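Local coordinates for peptidyl-prolyl cis-trans isomerase cyclophilin-type (Toxoplasma gondii, PDB 3BO7), which probably speeds protein folding by catalysing the cis-trans isomerisation of peptide bonds that precede proline, as a member of the cyclophilin family, at residues Gly7-Val12 / Leu18-His23; Pro28-Ser33 / Thr134-Val139; Asp32-Leu37 / Lys41-Thr46. All blocks are in the same frame, centred on the assembly; numbering follows the deposited sequence.

Contact 1 (Gly7-Val12 / Leu18-His23)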
loop_
_atom_site.group_PDB
_atom_site.type_symbol
_atom_site.label_atom_id
_atom_site.label_comp_id
_atom_site.label_asym_id
_atom_site.label_seq_id
_atom_site.Cartn_x
_atom_site.Cartn_y
_atom_site.Cartn_z
ATOM N N GLY A 7 -13.289 0.561 -5.571
ATOM C CA GLY A 7 -12.944 1.900 -5.116
ATOM C C GLY A 7 -11.894 2.472 -6.048
ATOM O O GLY A 7 -11.154 1.723 -6.668
ATOM N N TYR A 8 -11.847 3.798 -6.171
ATOM C CA TYR A 8 -10.845 4.472 -7.013
ATOM C C TYR A 8 -10.209 5.627 -6.267
ATOM O O TYR A 8 -10.900 6.392 -5.584
ATOM C CB TYR A 8 -11.449 4.912 -8.359
ATOM C CG TYR A 8 -11.929 3.722 -9.170
ATOM C CD1 TYR A 8 -11.031 2.971 -9.916
ATOM C CD2 TYR A 8 -13.264 3.316 -9.135
ATOM C CE1 TYR A 8 -11.447 1.865 -10.628
ATOM C CE2 TYR A 8 -13.691 2.199 -9.841
ATOM C CZ TYR A 8 -12.773 1.482 -10.589
ATOM O OH TYR A 8 -13.160 0.371 -11.306
ATOM N N LEU A 9 -8.884 5.734 -6.372
ATOM C CA LEU A 9 -8.134 6.754 -5.647
ATOM C C LEU A 9 -6.815 7.099 -6.318
ATOM O O LEU A 9 -6.245 6.283 -7.044
ATOM C CB LEU A 9 -7.902 6.351 -4.175
ATOM C CG LEU A 9 -7.078 5.126 -3.748
ATOM C CD1 LEU A 9 -5.589 5.447 -3.634
ATOM C CD2 LEU A 9 -7.613 4.633 -2.422
ATOM N N ARG A 10 -6.343 8.318 -6.068
ATOM C CA ARG A 10 -5.015 8.739 -6.499
ATOM C C ARG A 10 -4.123 9.065 -5.297
ATOM O O ARG A 10 -4.489 9.865 -4.428
ATOM C CB ARG A 10 -5.108 9.944 -7.436
ATOM C CG ARG A 10 -3.781 10.375 -8.040
ATOM C CD ARG A 10 -3.962 11.616 -8.893
ATOM N NE ARG A 10 -4.677 11.291 -10.119
ATOM C CZ ARG A 10 -5.401 12.148 -10.831
ATOM N NH1 ARG A 10 -5.512 13.400 -10.443
ATOM N NH2 ARG A 10 -6.010 11.741 -11.939
ATOM N N ILE A 11 -2.962 8.423 -5.249
ATOM C CA ILE A 11 -1.931 8.763 -4.271
ATOM C C ILE A 11 -1.008 9.784 -4.927
ATOM O O ILE A 11 -0.385 9.483 -5.950
ATOM C CB ILE A 11 -1.117 7.515 -3.822
ATOM C CG1 ILE A 11 -2.005 6.552 -3.027
ATOM C CG2 ILE A 11 0.101 7.923 -2.992
ATOM C CD1 ILE A 11 -1.317 5.230 -2.612
ATOM N N VAL A 12 -0.943 10.987 -4.353
ATOM C CA VAL A 12 -0.089 12.051 -4.868
ATOM C C VAL A 12 1.168 12.119 -4.014
ATOM O O VAL A 12 1.092 12.418 -2.812
ATOM C CB VAL A 12 -0.795 13.449 -4.838
ATOM C CG1 VAL A 12 0.046 14.501 -5.576
ATOM C CG2 VAL A 12 -2.186 13.386 -5.426
ATOM N N LEU A 18 -0.012 8.043 -8.389
ATOM C CA LEU A 18 -0.481 6.716 -8.773
ATOM C C LEU A 18 -1.995 6.634 -8.736
ATOM O O LEU A 18 -2.615 7.017 -7.742
ATOM C CB LEU A 18 0.113 5.631 -7.869
ATOM C CG LEU A 18 1.630 5.429 -7.834
ATOM C CD1 LEU A 18 1.966 4.427 -6.755
ATOM C CD2 LEU A 18 2.162 4.953 -9.162
ATOM N N ASN A 19 -2.572 6.131 -9.831
ATOM C CA ASN A 19 -4.004 5.863 -9.913
ATOM C C ASN A 19 -4.284 4.415 -9.545
ATOM O O ASN A 19 -3.671 3.485 -10.089
ATOM C CB ASN A 19 -4.543 6.186 -11.311
ATOM C CG ASN A 19 -4.657 7.684 -11.567
ATOM O OD1 ASN A 19 -4.744 8.494 -10.639
ATOM N ND2 ASN A 19 -4.670 8.056 -12.836
ATOM N N ILE A 20 -5.208 4.227 -8.616
ATOM C CA ILE A 20 -5.402 2.922 -8.000
ATOM C C ILE A 20 -6.865 2.481 -7.996
ATOM O O ILE A 20 -7.763 3.256 -7.682
ATOM C CB ILE A 20 -4.776 2.892 -6.561
ATOM C CG1 ILE A 20 -3.247 2.778 -6.662
ATOM C CG2 ILE A 20 -5.364 1.761 -5.711
ATOM C CD1 ILE A 20 -2.522 3.159 -5.421
ATOM N N GLU A 21 -7.073 1.226 -8.379
ATOM C CA GLU A 21 -8.344 0.550 -8.217
ATOM C C GLU A 21 -8.283 -0.362 -6.998
ATOM O O GLU A 21 -7.353 -1.160 -6.855
ATOM C CB GLU A 21 -8.643 -0.275 -9.457
ATOM C CG GLU A 21 -9.873 -1.149 -9.351
ATOM C CD GLU A 21 -10.169 -1.851 -10.648
ATOM O OE1 GLU A 21 -9.368 -2.716 -11.067
ATOM O OE2 GLU A 21 -11.205 -1.532 -11.261
ATOM N N LEU A 22 -9.285 -0.250 -6.130
ATOM C CA LEU A 22 -9.395 -1.123 -4.973
ATOM C C LEU A 22 -10.405 -2.246 -5.206
ATOM O O LEU A 22 -11.539 -1.988 -5.592
ATOM C CB LEU A 22 -9.786 -0.308 -3.740
ATOM C CG LEU A 22 -8.810 0.734 -3.195
ATOM C CD1 LEU A 22 -9.411 1.311 -1.943
ATOM C CD2 LEU A 22 -7.444 0.154 -2.890
ATOM N N HIS A 23 -9.994 -3.487 -4.952
ATOM C CA HIS A 23 -10.874 -4.649 -5.097
ATOM C C HIS A 23 -11.777 -4.875 -3.879
ATOM O O HIS A 23 -11.695 -5.907 -3.211
ATOM C CB HIS A 23 -10.065 -5.912 -5.385
ATOM C CG HIS A 23 -9.123 -5.776 -6.534
ATOM N ND1 HIS A 23 -9.541 -5.441 -7.806
ATOM C CD2 HIS A 23 -7.782 -5.945 -6.611
ATOM C CE1 HIS A 23 -8.496 -5.403 -8.613
ATOM N NE2 HIS A 23 -7.417 -5.706 -7.913
#
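Residues Gly7-Val12 and Leu18-His23 pair as the two arms of an antiparallel beta hairpin, buried for the most part, in which the N-terminal strand 7-13 lies against strand 16-22. Six backbone bonds run between the arms. Gly7 with Leu22, Leu9 with Ile20 and Ile11 with Leu18 are the hydrogen-bonded pairs, the bond from Leu22 N to Gly7 O being 2.8 Å long and nearly straight at 175°. In the non-hydrogen-bonded pairs, Tyr8 with Glu21 and Arg10 with Asn19, the side chains complete the polar pairing on one face of the sheet. Tyr8 OH donates to Glu21 OE2 at 2.7 Å, on the anti lone pair of that oxygen. Glu21 CG stands anti to its backbone N (chi1 174°) and the rest of the chain is extended, which carries the carboxylate alongside the tyrosine as far as its hydroxyl. The other oxygen, OE1, forms a salt bridge with Arg138, so each carboxylate oxygen has its own partner. Beside them, Arg10 NE gives its hydrogen to Asn19 OD1 at 2.8 Å, in the planes of both the guanidinium and the amide carbonyl.

In the cyclophilin fold, a closed beta barrel capped by helices, this hairpin forms part of the wall. The face bearing Leu9, Ile11, Leu18, Ile20 and Leu22 is apolar: Leu9 CD2 rests 3.8 Å from Leu22 CD1, and its other branch, CD1, lies 4.0 Å from Ile20 CB. Further along, the tips of the two isoleucines meet, Ile11 CD1 to Ile20 CD1 at 3.7 Å. Leu9 and Leu22 also carry Leu35 of helix 28-39, while Ile169 of strand 166-171 touches both Leu9 and Ile11.

Contact 2 (Pro28-Ser33 / Thr134-Val139). With SO4 (sulfate ion), chain I; EDO (1,2-ethanediol), chain N.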
loop_
_atom_site.group_PDB
_atom_site.type_symbol
_atom_site.label_atom_id
_atom_site.label_comp_id
_atom_site.label_asym_id
_atom_site.label_seq_id
_atom_site.Cartn_x
_atom_site.Cartn_y
_atom_site.Cartn_z
ATOM N N PRO A 28 -12.950 -6.681 0.780
ATOM C CA PRO A 28 -13.727 -5.585 1.375
ATOM C C PRO A 28 -13.142 -4.973 2.646
ATOM O O PRO A 28 -13.135 -3.750 2.780
ATOM C CB PRO A 28 -15.091 -6.235 1.679
ATOM C CG PRO A 28 -14.864 -7.719 1.570
ATOM C CD PRO A 28 -13.786 -7.885 0.585
ATOM N N ARG A 29 -12.654 -5.801 3.567
ATOM C CA ARG A 29 -12.164 -5.293 4.861
ATOM C C ARG A 29 -10.900 -4.453 4.712
ATOM O O ARG A 29 -10.758 -3.407 5.357
ATOM C CB ARG A 29 -11.931 -6.446 5.838
ATOM C CG ARG A 29 -13.194 -7.211 6.188
ATOM C CD ARG A 29 -13.626 -6.932 7.616
ATOM N NE ARG A 29 -14.533 -5.801 7.744
ATOM C CZ ARG A 29 -14.752 -5.139 8.880
ATOM N NH1 ARG A 29 -14.109 -5.477 9.994
ATOM N NH2 ARG A 29 -15.604 -4.117 8.890
ATOM N N ALA A 30 -9.993 -4.904 3.848
ATOM C CA ALA A 30 -8.750 -4.187 3.592
ATOM C C ALA A 30 -8.998 -2.868 2.859
ATOM O O ALA A 30 -8.340 -1.867 3.136
ATOM C CB ALA A 30 -7.761 -5.077 2.825
ATOM N N CYS A 31 -9.953 -2.872 1.931
ATOM C CA CYS A 31 -10.316 -1.668 1.181
ATOM C C CYS A 31 -11.012 -0.671 2.088
ATOM O O CYS A 31 -10.674 0.517 2.094
ATOM C CB CYS A 31 -11.204 -2.026 0.004
ATOM S SG CYS A 31 -10.345 -2.983 -1.226
ATOM N N ASP A 32 -11.960 -1.171 2.872
ATOM C CA ASP A 32 -12.675 -0.355 3.853
ATOM C C ASP A 32 -11.732 0.315 4.850
ATOM O O ASP A 32 -11.775 1.534 5.033
ATOM C CB ASP A 32 -13.701 -1.205 4.590
ATOM C CG ASP A 32 -14.776 -0.379 5.237
ATOM O OD1 ASP A 32 -14.748 0.866 5.087
ATOM O OD2 ASP A 32 -15.658 -0.979 5.890
ATOM N N SER A 33 -10.871 -0.481 5.479
ATOM C CA SER A 33 -9.864 0.041 6.401
ATOM C C SER A 33 -9.062 1.165 5.765
ATOM O O SER A 33 -8.880 2.228 6.373
ATOM C CB SER A 33 -8.918 -1.077 6.856
ATOM O OG SER A 33 -7.895 -0.560 7.686
ATOM N N THR A 134 -2.863 -9.996 1.853
ATOM C CA THR A 134 -4.100 -9.524 1.256
ATOM C C THR A 134 -3.786 -8.571 0.111
ATOM O O THR A 134 -3.271 -7.472 0.339
ATOM C CB THR A 134 -4.996 -8.770 2.272
ATOM O OG1 THR A 134 -5.377 -9.647 3.341
ATOM C CG2 THR A 134 -6.254 -8.239 1.585
ATOM N N ILE A 135 -4.068 -9.021 -1.110
ATOM C CA ILE A 135 -4.050 -8.173 -2.285
ATOM C C ILE A 135 -5.380 -7.459 -2.272
ATOM O O ILE A 135 -6.435 -8.107 -2.219
ATOM C CB ILE A 135 -3.929 -9.001 -3.592
ATOM C CG1 ILE A 135 -2.512 -9.566 -3.725
ATOM C CG2 ILE A 135 -4.309 -8.149 -4.822
ATOM C CD1 ILE A 135 -2.409 -10.782 -4.607
ATOM N N PHE A 136 -5.346 -6.130 -2.310
ATOM C CA PHE A 136 -6.586 -5.373 -2.232
ATOM C C PHE A 136 -6.712 -4.310 -3.317
ATOM O O PHE A 136 -7.688 -3.564 -3.350
ATOM C CB PHE A 136 -6.819 -4.813 -0.810
ATOM C CG PHE A 136 -5.836 -3.743 -0.383
ATOM C CD1 PHE A 136 -6.238 -2.411 -0.289
ATOM C CD2 PHE A 136 -4.526 -4.066 -0.040
ATOM C CE1 PHE A 136 -5.349 -1.425 0.110
ATOM C CE2 PHE A 136 -3.634 -3.080 0.355
ATOM C CZ PHE A 136 -4.045 -1.760 0.437
ATOM N N GLY A 137 -5.741 -4.262 -4.217
ATOM C CA GLY A 137 -5.834 -3.359 -5.347
ATOM C C GLY A 137 -4.796 -3.533 -6.432
ATOM O O GLY A 137 -3.989 -4.466 -6.412
ATOM N N ARG A 138 -4.842 -2.618 -7.394
ATOM C CA ARG A 138 -3.846 -2.540 -8.454
ATOM C C ARG A 138 -3.701 -1.109 -8.956
ATOM O O ARG A 138 -4.657 -0.333 -8.948
ATOM C CB ARG A 138 -4.193 -3.481 -9.608
ATOM C CG ARG A 138 -5.580 -3.241 -10.193
ATOM C CD ARG A 138 -5.748 -3.943 -11.523
ATOM N NE ARG A 138 -7.045 -3.632 -12.117
ATOM C CZ ARG A 138 -7.276 -3.559 -13.425
ATOM N NH1 ARG A 138 -6.294 -3.761 -14.296
ATOM N NH2 ARG A 138 -8.491 -3.272 -13.866
ATOM N N VAL A 139 -2.491 -0.772 -9.386
ATOM C CA VAL A 139 -2.210 0.510 -10.031
ATOM C C VAL A 139 -2.716 0.445 -11.476
ATOM O O VAL A 139 -2.238 -0.356 -12.266
ATOM C CB VAL A 139 -0.688 0.843 -9.979
ATOM C CG1 VAL A 139 -0.386 2.191 -10.624
ATOM C CG2 VAL A 139 -0.186 0.831 -8.551
HETATM S S SO4 I . -11.968 -8.571 10.551
HETATM O O1 SO4 I . -11.641 -8.397 9.146
HETATM O O2 SO4 I . -12.336 -7.285 11.136
HETATM O O3 SO4 I . -13.091 -9.500 10.715
HETATM O O4 SO4 I . -10.801 -9.132 11.228
HETATM C C1 EDO N . -17.036 -1.845 11.375
HETATM O O1 EDO N . -16.126 -2.761 11.996
HETATM C C2 EDO N . -17.452 -0.796 12.401
HETATM O O2 EDO N . -17.902 0.402 11.751
#
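The Phe136 ring has Cys31 SG near its plane at one edge, and Thr134 O also lies in plane at the edge; Ala30 CB approaches obliquely. The guanidinium of Arg29, on the outer side of the helix, is likewise approached at its edge, by a sulfate and by a 1,2-ethanediol, both probably from the crystallisation liquor, and Arg29 makes a cation-pi contact with Phe83. Its NH1 donates to sulfate O2 at 2.8 Å, whereas the bond from NH2 to the diol O1 is weak.

The packing between Pro28-Ser33 and Thr134-Val139 is apolar and small, burying 171 Å² in all. Ala30 makes the closest apolar contacts from the helix: its methyl, CB, points at the strand and sits 3.7 Å from Thr134 CG2 and 3.8 Å from Phe136 CB, spanning two residues whose side chains lie on the same side of the chain. Thr134 presents its methyl because CG2 stands anti to the backbone N while OG1 (chi1 -62°) is turned to the backbone N of Glu92, to which it is hydrogen-bonded. Cys31 SG lies alongside the strand, 3.5 Å from Phe136 O and 4.0 Å from Phe136 CB. With chi1 at 67°, Phe136 CG is tucked between its own N and carbonyl carbon, and CG comes 4.0 Å from Ala30 CB.

Phe136 and Gly137 together face Leu105 in a classic beta bulge. The carboxylate of Glu92 in turn accepts from the backbone N of Arg29 (OE2) and of Ala30 (OE1) in the first turn of the helix. Helix 28-39 thus lies over strand 135-141, which runs between strands 104-107 and 16-22; Leu22 of the latter touches both Cys31 and Phe136, and the Phe136 ring goes on to meet Phe34 one turn further along the helix.

Contact 3 (Asp32-Leu37 / Lys41-Thr46). With EDO (1,2-ethanediol), chain N.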
loop_
_atom_site.group_PDB
_atom_site.type_symbol
_atom_site.label_atom_id
_atom_site.label_comp_id
_atom_site.label_asym_id
_atom_site.label_seq_id
_atom_site.Cartn_x
_atom_site.Cartn_y
_atom_site.Cartn_z
ATOM N N ASP A 32 -11.960 -1.171 2.872
ATOM C CA ASP A 32 -12.675 -0.355 3.853
ATOM C C ASP A 32 -11.732 0.315 4.850
ATOM O O ASP A 32 -11.775 1.534 5.033
ATOM C CB ASP A 32 -13.701 -1.205 4.590
ATOM C CG ASP A 32 -14.776 -0.379 5.237
ATOM O OD1 ASP A 32 -14.748 0.866 5.087
ATOM O OD2 ASP A 32 -15.658 -0.979 5.890
ATOM N N SER A 33 -10.871 -0.481 5.479
ATOM C CA SER A 33 -9.864 0.041 6.401
ATOM C C SER A 33 -9.062 1.165 5.765
ATOM O O SER A 33 -8.880 2.228 6.373
ATOM C CB SER A 33 -8.918 -1.077 6.856
ATOM O OG SER A 33 -7.895 -0.560 7.686
ATOM N N PHE A 34 -8.585 0.917 4.542
ATOM C CA PHE A 34 -7.697 1.835 3.841
ATOM C C PHE A 34 -8.400 3.171 3.591
ATOM O O PHE A 34 -7.821 4.240 3.821
ATOM C CB PHE A 34 -7.233 1.201 2.522
ATOM C CG PHE A 34 -6.094 1.932 1.851
ATOM C CD1 PHE A 34 -4.773 1.638 2.178
ATOM C CD2 PHE A 34 -6.340 2.913 0.893
ATOM C CE1 PHE A 34 -3.708 2.306 1.557
ATOM C CE2 PHE A 34 -5.277 3.592 0.272
ATOM C CZ PHE A 34 -3.962 3.283 0.610
ATOM N N LEU A 35 -9.655 3.085 3.135
ATOM C CA LEU A 35 -10.477 4.246 2.807
ATOM C C LEU A 35 -10.882 5.005 4.055
ATOM O O LEU A 35 -10.925 6.237 4.049
ATOM C CB LEU A 35 -11.703 3.839 1.960
ATOM C CG LEU A 35 -11.387 3.345 0.532
ATOM C CD1 LEU A 35 -12.566 2.611 -0.103
ATOM C CD2 LEU A 35 -10.918 4.475 -0.385
ATOM N N ARG A 36 -11.155 4.282 5.134
ATOM C CA ARG A 36 -11.395 4.935 6.429
ATOM C C ARG A 36 -10.176 5.734 6.909
ATOM O O ARG A 36 -10.334 6.783 7.539
ATOM C CB ARG A 36 -11.849 3.934 7.492
ATOM C CG ARG A 36 -13.259 3.388 7.261
ATOM C CD ARG A 36 -13.731 2.538 8.412
ATOM N NE ARG A 36 -14.723 1.549 7.999
ATOM C CZ ARG A 36 -15.615 0.999 8.819
ATOM N NH1 ARG A 36 -15.650 1.360 10.093
ATOM N NH2 ARG A 36 -16.483 0.095 8.370
ATOM N N LEU A 37 -8.975 5.253 6.581
ATOM C CA LEU A 37 -7.722 5.935 6.927
ATOM C C LEU A 37 -7.460 7.116 6.002
ATOM O O LEU A 37 -7.019 8.173 6.459
ATOM C CB LEU A 37 -6.530 4.964 6.890
ATOM C CG LEU A 37 -6.410 3.888 7.977
ATOM C CD1 LEU A 37 -5.273 2.939 7.652
ATOM C CD2 LEU A 37 -6.221 4.498 9.351
ATOM N N LYS A 41 -7.009 11.478 6.719
ATOM C CA LYS A 41 -5.695 11.953 6.225
ATOM C C LYS A 41 -4.461 11.252 6.834
ATOM O O LYS A 41 -3.334 11.740 6.730
ATOM C CB LYS A 41 -5.572 13.492 6.320
ATOM C CG LYS A 41 -6.726 14.294 5.682
ATOM C CD LYS A 41 -6.964 13.928 4.220
ATOM C CE LYS A 41 -8.128 14.713 3.601
ATOM N NZ LYS A 41 -7.814 16.159 3.398
ATOM N N TYR A 42 -4.697 10.095 7.442
ATOM C CA TYR A 42 -3.674 9.216 8.013
ATOM C C TYR A 42 -2.394 9.047 7.181
ATOM O O TYR A 42 -1.291 9.043 7.736
ATOM C CB TYR A 42 -4.326 7.856 8.261
ATOM C CG TYR A 42 -3.448 6.775 8.823
ATOM C CD1 TYR A 42 -3.346 6.574 10.206
ATOM C CD2 TYR A 42 -2.750 5.914 7.973
ATOM C CE1 TYR A 42 -2.550 5.561 10.716
ATOM C CE2 TYR A 42 -1.954 4.910 8.476
ATOM C CZ TYR A 42 -1.861 4.731 9.840
ATOM O OH TYR A 42 -1.077 3.711 10.315
ATOM N N PHE A 43 -2.537 8.907 5.862
ATOM C CA PHE A 43 -1.390 8.614 4.996
ATOM C C PHE A 43 -0.593 9.847 4.561
ATOM O O PHE A 43 0.516 9.717 4.028
ATOM C CB PHE A 43 -1.810 7.786 3.776
ATOM C CG PHE A 43 -2.247 6.389 4.113
ATOM C CD1 PHE A 43 -1.308 5.411 4.442
ATOM C CD2 PHE A 43 -3.601 6.051 4.105
ATOM C CE1 PHE A 43 -1.708 4.109 4.761
ATOM C CE2 PHE A 43 -4.015 4.755 4.416
ATOM C CZ PHE A 43 -3.067 3.777 4.747
ATOM N N ASP A 44 -1.160 11.031 4.783
ATOM C CA ASP A 44 -0.478 12.281 4.469
ATOM C C ASP A 44 0.830 12.341 5.237
ATOM O O ASP A 44 0.844 12.159 6.459
ATOM C CB ASP A 44 -1.355 13.490 4.823
ATOM C CG ASP A 44 -2.506 13.702 3.839
ATOM O OD1 ASP A 44 -2.848 12.767 3.067
ATOM O OD2 ASP A 44 -3.073 14.819 3.846
ATOM N N ASP A 45 1.917 12.573 4.500
ATOM C CA ASP A 45 3.285 12.710 5.040
ATOM C C ASP A 45 4.009 11.388 5.362
ATOM O O ASP A 45 5.186 11.398 5.718
ATOM C CB ASP A 45 3.339 13.689 6.227
ATOM C CG ASP A 45 2.889 15.101 5.847
ATOM O OD1 ASP A 45 3.238 15.570 4.736
ATOM O OD2 ASP A 45 2.179 15.739 6.656
ATOM N N THR A 46 3.322 10.257 5.232
ATOM C CA THR A 46 4.014 8.970 5.278
ATOM C C THR A 46 4.907 8.825 4.040
ATOM O O THR A 46 4.678 9.470 3.011
ATOM C CB THR A 46 3.052 7.752 5.403
ATOM O OG1 THR A 46 2.185 7.679 4.262
ATOM C CG2 THR A 46 2.228 7.846 6.683
HETATM C C1 EDO N . -17.036 -1.845 11.375
HETATM O O1 EDO N . -16.126 -2.761 11.996
HETATM C C2 EDO N . -17.452 -0.796 12.401
HETATM O O2 EDO N . -17.902 0.402 11.751
#
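Leu37 and Tyr42 come together through different first torsions: Leu37 CG lies beside its backbone N, Tyr42 CG anti to its own (chi1 179°), and the two side chains run next to each other in the same direction. Leu37 CD2 thereby stands over one face of the Tyr42 ring in a CH-pi contact, 3.8 Å from the centroid. The other branch, CD1, reaches 3.7 Å from Phe43 CZ, and Leu37 CB packs 3.5 Å from Phe43 CE2, so that this leucine fills the angle between the two rings.

Phe43 is itself sandwiched. Phe34 lies over the rim of one face in an offset stack, centroids 4.7 Å apart and planes inclined at 29°, with Phe34 CE1 3.6 Å from Phe43 CZ; Tyr42 CD2 lies over the centre of the opposite face. The Tyr42 hydroxyl is bonded to Ser117 OG, and Arg65 makes a cation-pi contact with the ring. On the outer side of the helix, Arg36 grips Asp32 side-on with NE and NH2, one nitrogen to each carboxylate oxygen, both met from above the carboxylate plane.

Beyond the helix, Phe43 O accepts from Thr46 N, which closes a type II turn, Phe43 to Thr46, overlapping the type I turn from Lys41 to Asp44, and from Thr46 OG1. The backbone link between the segments runs from Tyr42 N to Leu37 O at 3.2 Å. With the second bond, from Lys41 N to the carbonyl of Cys38, and Lys41 (phi 62°) as the C-prime residue, it makes a Schellman motif that ends helix 28-39 of the cyclophilin fold.

How the contacts relate
Contact 1 closes first along the chain; contacts 2 and 3 then both start from helix 28-39 and share Asp32 and Ser33. Contact 2 reaches about 100 residues ahead, whereas contact 3 stays local to the end of the helix. Their centres lie about 10 Å (1 and 2) and 12 Å (1 and 3, 2 and 3) apart. Strands 16-22 and 135-141 are sheet neighbours, joining contacts 1 and 2, where His23 N probably bonds to Phe136 O. Phe34 is the common neighbour, touching Leu9 of contact 1 and Phe136 of contact 2 besides its partner in contact 3. The helix thus covers one end of the barrel, resting on strands 7-13, 16-22 and 135-141, as is usual in cyclophilins.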